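Local atomic coordinates of NLP/P60 (Enterococcus faecium, PDB entry 6B8C), a protein that probably cleaves peptide crosslinks or stems in bacterial cell-wall peptidoglycan as a secreted NlpC/P60-family cysteine endopeptidase, generating muropeptides that enhance host immunity. Residues Phe58-Tyr63 and Gly68-Gly73; Leu95-Trp98 and Gly103-His106; Val107-Ala110 and Tyr116-Ala119. All coordinates share one frame; numbering follows the deposited sequence.

Interaction 1: residues Phe58-Tyr63 and Gly68-Gly73; sequences FTRYVY and GRDIGG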
loop_
_atom_site.group_PDB
_atom_site.type_symbol
_atom_site.label_atom_id
_atom_site.label_comp_id
_atom_site.label_asym_id
_atom_site.label_seq_id
_atom_site.Cartn_x
_atom_site.Cartn_y
_atom_site.Cartn_z
ATOM N N PHE A 58 -1.747 1.320 6.827
ATOM C CA PHE A 58 -1.506 -0.091 6.549
ATOM C C PHE A 58 -0.154 -0.303 5.866
ATOM O O PHE A 58 0.657 -1.130 6.308
ATOM C CB PHE A 58 -2.655 -0.628 5.694
ATOM C CG PHE A 58 -2.420 -1.998 5.157
ATOM C CD1 PHE A 58 -2.229 -3.064 6.012
ATOM C CD2 PHE A 58 -2.402 -2.225 3.790
ATOM C CE1 PHE A 58 -2.015 -4.334 5.517
ATOM C CE2 PHE A 58 -2.186 -3.493 3.288
ATOM C CZ PHE A 58 -1.992 -4.548 4.151
ATOM N N THR A 59 0.106 0.442 4.788
ATOM C CA THR A 59 1.374 0.298 4.074
ATOM C C THR A 59 2.554 0.697 4.951
ATOM O O THR A 59 3.604 0.030 4.941
ATOM C CB THR A 59 1.353 1.132 2.790
ATOM O OG1 THR A 59 1.227 2.520 3.120
ATOM C CG2 THR A 59 0.181 0.726 1.909
ATOM N N ARG A 60 2.408 1.785 5.717
ATOM C CA ARG A 60 3.469 2.182 6.633
ATOM C C ARG A 60 3.750 1.092 7.656
ATOM O O ARG A 60 4.912 0.804 7.959
ATOM C CB ARG A 60 3.100 3.487 7.338
ATOM C CG ARG A 60 4.152 3.949 8.330
ATOM C CD ARG A 60 3.878 5.350 8.847
ATOM N NE ARG A 60 3.105 5.348 10.084
ATOM C CZ ARG A 60 3.637 5.217 11.295
ATOM N NH1 ARG A 60 2.858 5.226 12.369
ATOM N NH2 ARG A 60 4.950 5.073 11.433
ATOM N N TYR A 61 2.699 0.468 8.192
ATOM C CA TYR A 61 2.885 -0.570 9.197
ATOM C C TYR A 61 3.585 -1.787 8.610
ATOM O O TYR A 61 4.473 -2.367 9.246
ATOM C CB TYR A 61 1.532 -0.960 9.792
ATOM C CG TYR A 61 1.642 -1.795 11.046
ATOM C CD1 TYR A 61 1.515 -3.178 10.998
ATOM C CD2 TYR A 61 1.888 -1.198 12.277
ATOM C CE1 TYR A 61 1.622 -3.942 12.146
ATOM C CE2 TYR A 61 2.000 -1.953 13.428
ATOM C CZ TYR A 61 1.867 -3.324 13.358
ATOM O OH TYR A 61 1.974 -4.078 14.506
ATOM N N VAL A 62 3.195 -2.191 7.400
ATOM C CA VAL A 62 3.844 -3.332 6.756
ATOM C C VAL A 62 5.332 -3.058 6.566
ATOM O O VAL A 62 6.191 -3.882 6.920
ATOM C CB VAL A 62 3.150 -3.661 5.422
ATOM C CG1 VAL A 62 3.914 -4.735 4.672
ATOM C CG2 VAL A 62 1.719 -4.114 5.679
ATOM N N TYR A 63 5.662 -1.885 6.013
ATOM C CA TYR A 63 7.068 -1.577 5.777
ATOM C C TYR A 63 7.836 -1.405 7.077
ATOM O O TYR A 63 9.023 -1.734 7.137
ATOM C CB TYR A 63 7.196 -0.338 4.898
ATOM C CG TYR A 63 7.222 -0.712 3.444
ATOM C CD1 TYR A 63 6.045 -0.901 2.741
ATOM C CD2 TYR A 63 8.426 -0.925 2.787
ATOM C CE1 TYR A 63 6.062 -1.265 1.415
ATOM C CE2 TYR A 63 8.455 -1.291 1.460
ATOM C CZ TYR A 63 7.269 -1.458 0.778
ATOM O OH TYR A 63 7.284 -1.822 -0.547
ATOM N N GLY A 68 11.817 -1.865 9.183
ATOM C CA GLY A 68 12.170 -1.013 10.297
ATOM C C GLY A 68 12.209 0.469 9.995
ATOM O O GLY A 68 12.317 1.272 10.932
ATOM N N ARG A 69 12.137 0.863 8.729
ATOM C CA ARG A 69 12.145 2.272 8.369
ATOM C C ARG A 69 10.719 2.796 8.235
ATOM O O ARG A 69 9.770 2.047 7.985
ATOM C CB ARG A 69 12.918 2.496 7.071
ATOM C CG ARG A 69 12.231 1.942 5.844
ATOM C CD ARG A 69 13.243 1.353 4.879
ATOM N NE ARG A 69 13.195 2.002 3.574
ATOM C CZ ARG A 69 12.305 1.713 2.631
ATOM N NH1 ARG A 69 11.380 0.787 2.853
ATOM N NH2 ARG A 69 12.337 2.352 1.469
ATOM N N ASP A 70 10.583 4.105 8.404
ATOM C CA ASP A 70 9.288 4.769 8.485
ATOM C C ASP A 70 9.071 5.579 7.211
ATOM O O ASP A 70 9.510 6.728 7.112
ATOM C CB ASP A 70 9.222 5.653 9.731
ATOM C CG ASP A 70 7.798 5.986 10.145
ATOM O OD1 ASP A 70 6.953 6.228 9.265
ATOM O OD2 ASP A 70 7.520 6.003 11.361
ATOM N N ILE A 71 8.387 4.980 6.237
ATOM C CA ILE A 71 7.877 5.738 5.101
ATOM C C ILE A 71 6.763 6.616 5.653
ATOM O O ILE A 71 6.296 6.392 6.774
ATOM C CB ILE A 71 7.397 4.814 3.966
ATOM C CG1 ILE A 71 6.102 4.096 4.348
ATOM C CG2 ILE A 71 8.461 3.780 3.650
ATOM C CD1 ILE A 71 5.566 3.183 3.253
ATOM N N GLY A 72 6.338 7.622 4.897
ATOM C CA GLY A 72 5.403 8.607 5.418
ATOM C C GLY A 72 4.180 8.089 6.157
ATOM O O GLY A 72 3.688 6.990 5.877
ATOM N N GLY A 73 3.677 8.882 7.109
ATOM C CA GLY A 73 2.480 8.513 7.845
ATOM C C GLY A 73 1.186 8.732 7.093
ATOM O O GLY A 73 0.175 8.102 7.421
#

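Interaction 2: residues Leu95-Trp98 and Gly103-His106; sequences LLFW and GTYH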
loop_
_atom_site.group_PDB
_atom_site.type_symbol
_atom_site.label_atom_id
_atom_site.label_comp_id
_atom_site.label_asym_id
_atom_site.label_seq_id
_atom_site.Cartn_x
_atom_site.Cartn_y
_atom_site.Cartn_z
ATOM N N LEU A 95 4.906 -0.070 -4.142
ATOM C CA LEU A 95 3.756 0.725 -3.737
ATOM C C LEU A 95 3.021 1.224 -4.975
ATOM O O LEU A 95 3.642 1.509 -5.998
ATOM C CB LEU A 95 4.189 1.901 -2.858
ATOM C CG LEU A 95 4.664 1.555 -1.441
ATOM C CD1 LEU A 95 5.262 2.768 -0.744
ATOM C CD2 LEU A 95 3.517 0.990 -0.623
ATOM N N LEU A 96 1.696 1.306 -4.888
ATOM C CA LEU A 96 0.853 1.779 -5.979
ATOM C C LEU A 96 0.065 2.985 -5.495
ATOM O O LEU A 96 -0.502 2.953 -4.398
ATOM C CB LEU A 96 -0.103 0.685 -6.458
ATOM C CG LEU A 96 0.519 -0.661 -6.820
ATOM C CD1 LEU A 96 -0.565 -1.691 -7.066
ATOM C CD2 LEU A 96 1.414 -0.527 -8.040
ATOM N N PHE A 97 0.013 4.033 -6.315
ATOM C CA PHE A 97 -0.524 5.322 -5.902
ATOM C C PHE A 97 -1.610 5.781 -6.861
ATOM O O PHE A 97 -1.428 5.744 -8.086
ATOM C CB PHE A 97 0.585 6.379 -5.820
ATOM C CG PHE A 97 1.529 6.169 -4.675
ATOM C CD1 PHE A 97 2.663 5.387 -4.827
ATOM C CD2 PHE A 97 1.274 6.739 -3.438
ATOM C CE1 PHE A 97 3.530 5.187 -3.769
ATOM C CE2 PHE A 97 2.135 6.544 -2.379
ATOM C CZ PHE A 97 3.266 5.765 -2.545
ATOM N N TRP A 98 -2.738 6.203 -6.289
ATOM C CA TRP A 98 -3.813 6.858 -7.014
ATOM C C TRP A 98 -3.673 8.365 -6.871
ATOM O O TRP A 98 -3.389 8.871 -5.782
ATOM C CB TRP A 98 -5.180 6.437 -6.473
ATOM C CG TRP A 98 -5.653 5.081 -6.875
ATOM C CD1 TRP A 98 -6.699 4.797 -7.698
ATOM C CD2 TRP A 98 -5.121 3.819 -6.451
ATOM N NE1 TRP A 98 -6.852 3.438 -7.821
ATOM C CE2 TRP A 98 -5.895 2.814 -7.064
ATOM C CE3 TRP A 98 -4.066 3.442 -5.617
ATOM C CZ2 TRP A 98 -5.645 1.457 -6.873
ATOM C CZ3 TRP A 98 -3.819 2.094 -5.428
ATOM C CH2 TRP A 98 -4.604 1.118 -6.054
ATOM N N GLY A 103 -0.415 14.900 -5.043
ATOM C CA GLY A 103 -1.807 14.878 -4.651
ATOM C C GLY A 103 -2.387 13.480 -4.634
ATOM O O GLY A 103 -3.576 13.295 -4.911
ATOM N N THR A 104 -1.555 12.487 -4.328
ATOM C CA THR A 104 -2.057 11.128 -4.210
ATOM C C THR A 104 -3.069 11.038 -3.078
ATOM O O THR A 104 -2.898 11.648 -2.020
ATOM C CB THR A 104 -0.918 10.140 -3.968
ATOM O OG1 THR A 104 -0.144 10.566 -2.841
ATOM C CG2 THR A 104 -0.031 10.038 -5.198
ATOM N N TYR A 105 -4.139 10.286 -3.317
ATOM C CA TYR A 105 -5.199 10.116 -2.339
ATOM C C TYR A 105 -5.364 8.671 -1.891
ATOM O O TYR A 105 -6.200 8.400 -1.021
ATOM C CB TYR A 105 -6.531 10.646 -2.899
ATOM C CG TYR A 105 -6.969 10.007 -4.204
ATOM C CD1 TYR A 105 -7.710 8.832 -4.209
ATOM C CD2 TYR A 105 -6.649 10.585 -5.428
ATOM C CE1 TYR A 105 -8.115 8.245 -5.394
ATOM C CE2 TYR A 105 -7.052 10.005 -6.622
ATOM C CZ TYR A 105 -7.786 8.833 -6.596
ATOM O OH TYR A 105 -8.192 8.246 -7.774
ATOM N N HIS A 106 -4.596 7.740 -2.450
ATOM C CA HIS A 106 -4.737 6.335 -2.104
ATOM C C HIS A 106 -3.445 5.612 -2.443
ATOM O O HIS A 106 -2.744 5.973 -3.392
ATOM C CB HIS A 106 -5.914 5.688 -2.841
ATOM C CG HIS A 106 -6.334 4.375 -2.260
ATOM N ND1 HIS A 106 -7.102 4.279 -1.119
ATOM C CD2 HIS A 106 -6.086 3.103 -2.655
ATOM C CE1 HIS A 106 -7.313 3.005 -0.839
ATOM N NE2 HIS A 106 -6.707 2.271 -1.755
#

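Interaction 3: residues Val107-Ala110 and Tyr116-Ala119; sequences VAIA and YIHA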
loop_
_atom_site.group_PDB
_atom_site.type_symbol
_atom_site.label_atom_id
_atom_site.label_comp_id
_atom_site.label_asym_id
_atom_site.label_seq_id
_atom_site.Cartn_x
_atom_site.Cartn_y
_atom_site.Cartn_z
ATOM N N VAL A 107 -3.157 4.569 -1.667
ATOM C CA VAL A 107 -1.955 3.766 -1.834
ATOM C C VAL A 107 -2.294 2.314 -1.524
ATOM O O VAL A 107 -3.200 2.019 -0.741
ATOM C CB VAL A 107 -0.806 4.275 -0.930
ATOM C CG1 VAL A 107 -1.112 3.990 0.531
ATOM C CG2 VAL A 107 0.521 3.657 -1.337
ATOM N N ALA A 108 -1.568 1.405 -2.166
ATOM C CA ALA A 108 -1.706 -0.022 -1.905
ATOM C C ALA A 108 -0.352 -0.688 -2.109
ATOM O O ALA A 108 0.586 -0.080 -2.623
ATOM C CB ALA A 108 -2.773 -0.663 -2.801
ATOM N N ILE A 109 -0.254 -1.948 -1.690
ATOM C CA ILE A 109 0.953 -2.745 -1.882
ATOM C C ILE A 109 0.748 -3.662 -3.080
ATOM O O ILE A 109 -0.216 -4.437 -3.123
ATOM C CB ILE A 109 1.305 -3.554 -0.622
ATOM C CG1 ILE A 109 1.794 -2.624 0.493
ATOM C CG2 ILE A 109 2.372 -4.594 -0.939
ATOM C CD1 ILE A 109 1.915 -3.295 1.837
ATOM N N ALA A 110 1.654 -3.575 -4.047
ATOM C CA ALA A 110 1.546 -4.389 -5.248
ATOM C C ALA A 110 1.781 -5.858 -4.930
ATOM O O ALA A 110 2.687 -6.213 -4.170
ATOM C CB ALA A 110 2.548 -3.917 -6.303
ATOM N N TYR A 116 -3.320 -6.095 -5.919
ATOM C CA TYR A 116 -2.769 -5.363 -4.793
ATOM C C TYR A 116 -3.564 -5.709 -3.547
ATOM O O TYR A 116 -4.576 -6.409 -3.602
ATOM C CB TYR A 116 -2.765 -3.852 -5.047
ATOM C CG TYR A 116 -4.054 -3.307 -5.609
ATOM C CD1 TYR A 116 -5.135 -3.028 -4.782
ATOM C CD2 TYR A 116 -4.182 -3.047 -6.969
ATOM C CE1 TYR A 116 -6.312 -2.517 -5.296
ATOM C CE2 TYR A 116 -5.350 -2.538 -7.491
ATOM C CZ TYR A 116 -6.411 -2.275 -6.652
ATOM O OH TYR A 116 -7.578 -1.769 -7.177
ATOM N N ILE A 117 -3.087 -5.213 -2.414
ATOM C CA ILE A 117 -3.753 -5.398 -1.136
ATOM C C ILE A 117 -3.790 -4.045 -0.444
ATOM O O ILE A 117 -2.826 -3.276 -0.523
ATOM C CB ILE A 117 -3.040 -6.468 -0.275
ATOM C CG1 ILE A 117 -3.682 -6.571 1.107
ATOM C CG2 ILE A 117 -1.541 -6.184 -0.182
ATOM C CD1 ILE A 117 -3.151 -7.718 1.921
ATOM N N HIS A 118 -4.915 -3.734 0.199
ATOM C CA HIS A 118 -5.075 -2.386 0.727
ATOM C C HIS A 118 -6.187 -2.334 1.760
ATOM O O HIS A 118 -7.030 -3.232 1.852
ATOM C CB HIS A 118 -5.362 -1.375 -0.392
ATOM C CG HIS A 118 -6.624 -1.644 -1.155
ATOM N ND1 HIS A 118 -7.253 -0.678 -1.910
ATOM C CD2 HIS A 118 -7.369 -2.768 -1.290
ATOM C CE1 HIS A 118 -8.331 -1.193 -2.475
ATOM N NE2 HIS A 118 -8.424 -2.460 -2.114
ATOM N N ALA A 119 -6.155 -1.260 2.551
ATOM C CA ALA A 119 -7.284 -0.799 3.341
ATOM C C ALA A 119 -8.124 0.076 2.421
ATOM O O ALA A 119 -7.766 1.231 2.166
ATOM C CB ALA A 119 -6.820 -0.031 4.581
#

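Interaction 1: residues Phe58-Tyr63 and Gly68-Gly73
Helix 55-67 ends just before Gly68, where the chain turns back, so that residues 68-73 run as an irregular loop along the side of the same helix and bring the CA of Ile71 within 5.9 Å of the CA of Arg60. Gly68 leaves the helical path with a positive phi of 81°, a conformation easy for glycine, and its N makes a weak hydrogen bond to the O of Tyr63, about a turn earlier. On the outer side Arg60 clasps the loop. Its extended chi1 and chi2 lay CD 3.4 Å from Ile71 O, and a bend at chi3 (93°) turns the guanidinium toward Asp70, where NH2 forms a salt bridge with OD2 at 2.7 Å; a weak hydrogen bond from NH2 also reaches OD1, and guanidinium and carboxylate have their planes nearly parallel, 8° apart. Gly73 CA packs against Arg60 CD. On the inner side, branched Ile71 suits a buried place: its CD1 reaches the Tyr63 ring obliquely and continues onto Leu95 of the sheet. The Tyr63 hydroxyl bonds to Gly93 O. Beside the ring, the Arg69 guanidinium presents its edge, with NH1 3.4 Å from Tyr63 CD2.

Interaction 2: residues Leu95-Trp98 and Gly103-His106
Trp98 and His106 face each other as an antiparallel hydrogen-bonded pair, their CA atoms 5.0 Å apart, and Tyr105 just before His106 adds a second backbone bond to the same tryptophan. Trp98 N donates its hydrogen to His106 O in a nearly straight bond (2.9 Å, 169°), while Trp98 O receives Tyr105 N at 2.9 Å. Thr104 CA and Phe97 CA add C-H...O contacts beside these two bonds.

Trp98, Tyr105 and His106 form an aromatic cluster. The indole and His106 point the same way from neighbouring strands, and the imidazole stands edge-to-face on the six-membered ring, planes at 86°, with His106 CD2 3.6 Å from Trp98 CE3. With its CG anti to the backbone N (chi1 -164°), His106 sends its ring alongside the indole, which gives it a broad flat wall. Tyr105 approaches from another direction: its ring lies across the Trp98 side chain and takes Trp98 CB over one face in a CH-pi contact, 3.9 Å from that carbon to the ring centroid, while Tyr105 OH comes near the indole edge. Phe97 points to the other side of the strand, where its CB meets Thr104 CG2 at 3.8 Å. Threonine suits this place by offering a methyl to Phe97 and a hydroxyl to Glu79 and Thr75.

His106 NE2 is hydrogen-bonded to His118 ND1, and its side chain touches Cys55 at the start of helix 55-67, an arrangement consistent with the Cys-His-His site of the NlpC/P60 family. Strand 95-98 lies between strands 138-141 and 106-112: Phe97 packs against Phe138 on one neighbour and Val107 on the other, and the Trp98 ring meets Tyr116 of strand 115-118 edge-to-face.

Interaction 3: residues Val107-Ala110 and Tyr116-Ala119
The methyl of Ala108 lies obliquely to the rings of both Tyr116 and His118, nearest Tyr116 CD1 and His118 CB, in the antiparallel beta hairpin of strands 106-112 and 115-118. Tyr116 CE1 sits 3.7 Å above one face of the His118 imidazole, offset toward its rim, while His118 NE2 lies in plane at the tyrosine's edge. Tyr116 reaches this position because its CG stands between the backbone N and carbonyl carbon (chi1 46°), carrying the ring across toward His118, with CD1 still passing 3.9 Å from Ala108 CB. A small alanine fits here, its methyl also 3.6 Å from His118 CB. Tyr116 OH bonds to Phe134 O, and His118 ND1 is taken by His106.

The opposite face of the hairpin is aliphatic. Ile109 and Ile117 form a hydrogen-bonded pair, and their branched side chains lie beneath helices 28-36 and 55-67, where Ile109 meets Val62 and Ile117 meets Phe58. Ile109 CB touches Ile117 CG2 at 3.9 Å. Two in-plane backbone bonds lock the pair, the straighter running from Ile109 N to Ile117 O at 3.1 Å and 172°.

Overall arrangement
Interaction 3 is the most central, its centre about 4 Å from that of the chain and nearly all its residues buried; interaction 2 is also buried but includes the exposed Tyr105, and interaction 1 is only partly buried. Interactions 2 and 3 hold neighbouring strands of one antiparallel sheet, joined by a probable hydrogen bond between Leu96 N and Ala108 O and by the His106-His118 pair. Interaction 1 lies on the helix packed against that sheet: Thr59 and Val62 rest on Val107 and Ile109, Tyr63 and Ile71 on Leu95. Its chemistry divides between charge outside and hydrocarbon inside, whereas backbone pairing dominates the others, with an aromatic cluster in interaction 2 and, in interaction 3, one aliphatic face and another bearing Ala108, Tyr116 and His118.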